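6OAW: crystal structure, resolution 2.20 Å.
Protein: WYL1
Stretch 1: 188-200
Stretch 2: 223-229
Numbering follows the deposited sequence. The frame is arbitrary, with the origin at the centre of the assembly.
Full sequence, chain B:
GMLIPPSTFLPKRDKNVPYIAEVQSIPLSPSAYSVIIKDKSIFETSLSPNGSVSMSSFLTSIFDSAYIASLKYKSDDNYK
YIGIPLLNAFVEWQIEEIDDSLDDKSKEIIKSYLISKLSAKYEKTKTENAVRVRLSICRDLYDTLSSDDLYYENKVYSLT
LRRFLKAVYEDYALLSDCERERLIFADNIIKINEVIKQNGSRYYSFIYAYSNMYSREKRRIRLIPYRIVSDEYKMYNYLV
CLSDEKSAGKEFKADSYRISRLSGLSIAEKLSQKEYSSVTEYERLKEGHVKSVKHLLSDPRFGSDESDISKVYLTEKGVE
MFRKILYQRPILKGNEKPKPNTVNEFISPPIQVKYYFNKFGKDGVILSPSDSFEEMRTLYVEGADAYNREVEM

Stretch 1 188-200: NIIKINEVIKQNG
Stretch 2, residues 223-229: LIPYRIV

Helix 188-199, which begins earlier in the chain, lies across strand 223-229, itself an interior piece of a longer strand. The two axes approach to 8.2 Å, and their N-to-C directions make an angle of 98° (signed crossing angle -98°), so the segments meet almost at right angles. The register is fixed at two points: I196 CA lies 6.3 Å from P225 CA, and I189 CA lies 8.1 Å from I228 CA. The helix is regular, with phi/psi near -63/-43 and i to i+4 backbone bonds such as I192 N to N188 O (3.0 Å), N193 N to I189 O (2.8 Å), I196 N to I192 O (2.9 Å) and N199 N to V195 O (3.0 Å). It ends at N199; the next residue, G200, has phi/psi of 41/-124 and leaves the helical path; positive phi by itself favours glycine, and G200 N makes only weak bonds, to I196 O (3.0 Å) and K197 O (3.2 Å).

The stretch enters at L223, already within the strand (phi/psi -117/139, chi1 m, chi2 t); its CA-to-CB bond points toward the helix but its side chain stops 6.4 Å short. I224 (-111/95, m, t) points sideways, and its CG2 comes 4.2 Å from N199 ND2; this is van der Waals packing against a methyl carbon; the amide of N199 (chi1 -97°, between wells) has its hydrogen bonds elsewhere in the structure.

P225 (-60/145, C-gamma exo) points toward the helix and packs against three of its side chains. P225 CD meets V195 CG1 at 3.7 Å, while P225 CB lies 3.9 Å from I196 CG1 and 4.1 Å from I192 CG2. V195 is in the t rotamer (chi1 167°); I192 and I196 both have chi1 m and chi2 t. The CA-CA distance is shorter here than at I189 and I228.

At Y226 the strand departs from extended geometry (-116/-62). Its CA-to-CB bond points away (chi1 t, chi2 85°), and the side chain comes no nearer than 6.4 Å to the helix, so the contact falls to the backbone: Y226 O is 3.6 Å from I196 CD1. The same methyl carbon, I196 CD1, reaches 4.2 Å from R227 CA, although the CA-to-CB bond of I196 points sideways. R227 returns to an extended backbone (-161/145) and directs its CB away from the helix, with chi1 t, chi2 t and chi3 m.

I228 (-86/130, m, t) turns back toward the helix and has the largest covered area of any residue in the contact, 85 Å². Its CD1 lies 3.8 Å from I189 CG1 and 3.9 Å from I192 CG2, touching side chains nearly one helical turn apart; I189 is again m, t. V229 (-134/159, m) makes no contact.

No hydrogen bond joins the two segments. The 381 Å² buried, both sides summed, is held chiefly by apolar packing, with I192 bridging P225 and I228.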

# COMPACT_ATOMS: atom_id res chain seq x y z
N ASN B 188 16.19 -5.35 17.27
CA ASN B 188 17.40 -4.98 16.48
C ASN B 188 17.44 -3.45 16.34
O ASN B 188 18.53 -2.82 16.51
CB ASN B 188 17.44 -5.61 15.08
CG ASN B 188 17.80 -7.09 15.02
OD1 ASN B 188 18.10 -7.73 16.04
ND2 ASN B 188 17.77 -7.64 13.81
N ILE B 189 16.30 -2.83 16.05
CA ILE B 189 16.28 -1.38 15.72
C ILE B 189 16.64 -0.58 16.97
O ILE B 189 17.42 0.38 16.84
CB ILE B 189 14.95 -0.97 15.10
CG1 ILE B 189 14.84 -1.55 13.68
CG2 ILE B 189 14.80 0.53 15.13
CD1 ILE B 189 13.46 -1.49 13.09
N ILE B 190 16.09 -0.97 18.11
CA ILE B 190 16.32 -0.31 19.43
C ILE B 190 17.82 -0.35 19.77
O ILE B 190 18.36 0.70 20.18
CB ILE B 190 15.42 -0.95 20.51
CG1 ILE B 190 13.97 -0.50 20.33
CG2 ILE B 190 15.91 -0.67 21.93
CD1 ILE B 190 12.98 -1.34 21.09
N LYS B 191 18.48 -1.51 19.60
CA LYS B 191 19.92 -1.66 19.94
C LYS B 191 20.73 -0.80 18.97
O LYS B 191 21.63 -0.10 19.42
CB LYS B 191 20.33 -3.14 19.96
CG LYS B 191 19.72 -3.91 21.13
CD LYS B 191 19.82 -5.41 21.02
CE LYS B 191 19.54 -6.11 22.34
N ILE B 192 20.38 -0.81 17.69
CA ILE B 192 21.06 0.05 16.68
C ILE B 192 20.89 1.53 17.07
O ILE B 192 21.90 2.27 17.03
CB ILE B 192 20.55 -0.27 15.27
CG1 ILE B 192 21.00 -1.65 14.82
CG2 ILE B 192 21.02 0.80 14.30
CD1 ILE B 192 20.29 -2.18 13.60
N ASN B 193 19.68 1.96 17.46
CA ASN B 193 19.40 3.37 17.80
C ASN B 193 20.24 3.79 19.00
O ASN B 193 20.74 4.95 18.99
CB ASN B 193 17.92 3.64 18.08
CG ASN B 193 17.10 3.69 16.81
OD1 ASN B 193 17.63 4.05 15.78
ND2 ASN B 193 15.83 3.32 16.89
N GLU B 194 20.41 2.89 19.98
CA GLU B 194 21.21 3.17 21.19
C GLU B 194 22.64 3.49 20.74
O GLU B 194 23.17 4.51 21.20
CB GLU B 194 21.12 2.04 22.22
CG GLU B 194 22.13 2.16 23.37
CD GLU B 194 21.91 3.24 24.44
OE1 GLU B 194 20.76 3.40 24.91
OE2 GLU B 194 22.91 3.91 24.83
N VAL B 195 23.21 2.70 19.83
CA VAL B 195 24.63 2.79 19.38
C VAL B 195 24.79 4.06 18.54
O VAL B 195 25.84 4.72 18.67
CB VAL B 195 25.05 1.54 18.59
CG1 VAL B 195 26.37 1.73 17.85
CG2 VAL B 195 25.13 0.32 19.50
N ILE B 196 23.80 4.38 17.69
CA ILE B 196 23.88 5.59 16.82
C ILE B 196 23.99 6.83 17.73
O ILE B 196 24.82 7.72 17.41
CB ILE B 196 22.69 5.67 15.85
CG1 ILE B 196 22.84 4.62 14.74
CG2 ILE B 196 22.54 7.08 15.28
CD1 ILE B 196 21.73 4.62 13.71
N LYS B 197 23.20 6.90 18.80
CA LYS B 197 23.18 8.05 19.74
C LYS B 197 24.54 8.14 20.46
O LYS B 197 25.14 9.22 20.44
CB LYS B 197 22.01 7.93 20.73
CG LYS B 197 21.85 9.10 21.69
N GLN B 198 24.99 7.04 21.08
CA GLN B 198 26.27 6.96 21.84
C GLN B 198 27.42 7.45 20.93
O GLN B 198 28.27 8.21 21.42
CB GLN B 198 26.55 5.54 22.33
CG GLN B 198 25.60 5.07 23.43
CD GLN B 198 25.78 3.61 23.77
OE1 GLN B 198 26.00 2.76 22.89
NE2 GLN B 198 25.69 3.30 25.05
N ASN B 199 27.41 7.06 19.66
CA ASN B 199 28.53 7.31 18.70
C ASN B 199 28.46 8.74 18.16
O ASN B 199 29.54 9.32 17.90
CB ASN B 199 28.55 6.27 17.58
CG ASN B 199 29.52 5.12 17.83
OD1 ASN B 199 30.38 5.19 18.72
ND2 ASN B 199 29.42 4.09 17.00
N GLY B 200 27.26 9.32 18.02
CA GLY B 200 27.05 10.58 17.29
C GLY B 200 27.88 10.62 16.01
O GLY B 200 27.78 9.67 15.21
N LEU B 223 30.05 -4.18 13.27
CA LEU B 223 29.31 -3.10 12.58
C LEU B 223 29.57 -1.78 13.28
O LEU B 223 29.53 -1.76 14.51
CB LEU B 223 27.82 -3.39 12.62
CG LEU B 223 27.37 -4.70 11.99
CD1 LEU B 223 25.88 -4.88 12.19
CD2 LEU B 223 27.72 -4.75 10.51
N ILE B 224 29.75 -0.72 12.49
CA ILE B 224 29.65 0.69 12.94
C ILE B 224 28.41 1.26 12.28
O ILE B 224 28.45 1.62 11.10
CB ILE B 224 30.92 1.49 12.59
CG1 ILE B 224 32.20 0.78 13.06
CG2 ILE B 224 30.81 2.90 13.18
CD1 ILE B 224 33.48 1.42 12.57
N PRO B 225 27.24 1.26 12.96
CA PRO B 225 25.98 1.68 12.35
C PRO B 225 26.05 3.13 11.87
O PRO B 225 26.69 3.92 12.52
CB PRO B 225 24.96 1.59 13.50
CG PRO B 225 25.58 0.59 14.46
CD PRO B 225 27.07 0.86 14.37
N TYR B 226 25.38 3.45 10.77
CA TYR B 226 25.24 4.84 10.27
C TYR B 226 23.76 5.26 10.30
O TYR B 226 23.41 6.20 11.00
CB TYR B 226 25.87 4.99 8.88
CG TYR B 226 25.91 6.43 8.46
CD1 TYR B 226 26.95 7.27 8.83
CD2 TYR B 226 24.85 6.97 7.76
CE1 TYR B 226 26.95 8.61 8.48
CE2 TYR B 226 24.83 8.30 7.40
CZ TYR B 226 25.88 9.12 7.77
OH TYR B 226 25.84 10.42 7.38
N ARG B 227 22.91 4.58 9.55
CA ARG B 227 21.46 4.90 9.53
C ARG B 227 20.69 3.70 8.99
O ARG B 227 21.23 3.00 8.10
CB ARG B 227 21.20 6.15 8.69
CG ARG B 227 19.80 6.74 8.88
CD ARG B 227 19.47 7.82 7.84
NE ARG B 227 20.37 8.96 7.94
CZ ARG B 227 20.65 9.82 6.95
NH1 ARG B 227 20.10 9.70 5.76
NH2 ARG B 227 21.51 10.80 7.17
N ILE B 228 19.50 3.48 9.53
CA ILE B 228 18.51 2.49 9.01
C ILE B 228 17.69 3.21 7.93
O ILE B 228 17.26 4.34 8.18
CB ILE B 228 17.63 1.93 10.14
CG1 ILE B 228 18.47 1.23 11.20
CG2 ILE B 228 16.55 1.01 9.60
CD1 ILE B 228 17.63 0.61 12.31
N VAL B 229 17.54 2.62 6.74
CA VAL B 229 16.71 3.22 5.66
C VAL B 229 15.82 2.12 5.09
O VAL B 229 16.17 0.95 5.23
CB VAL B 229 17.54 3.85 4.54
CG1 VAL B 229 18.45 4.95 5.06
CG2 VAL B 229 18.33 2.78 3.79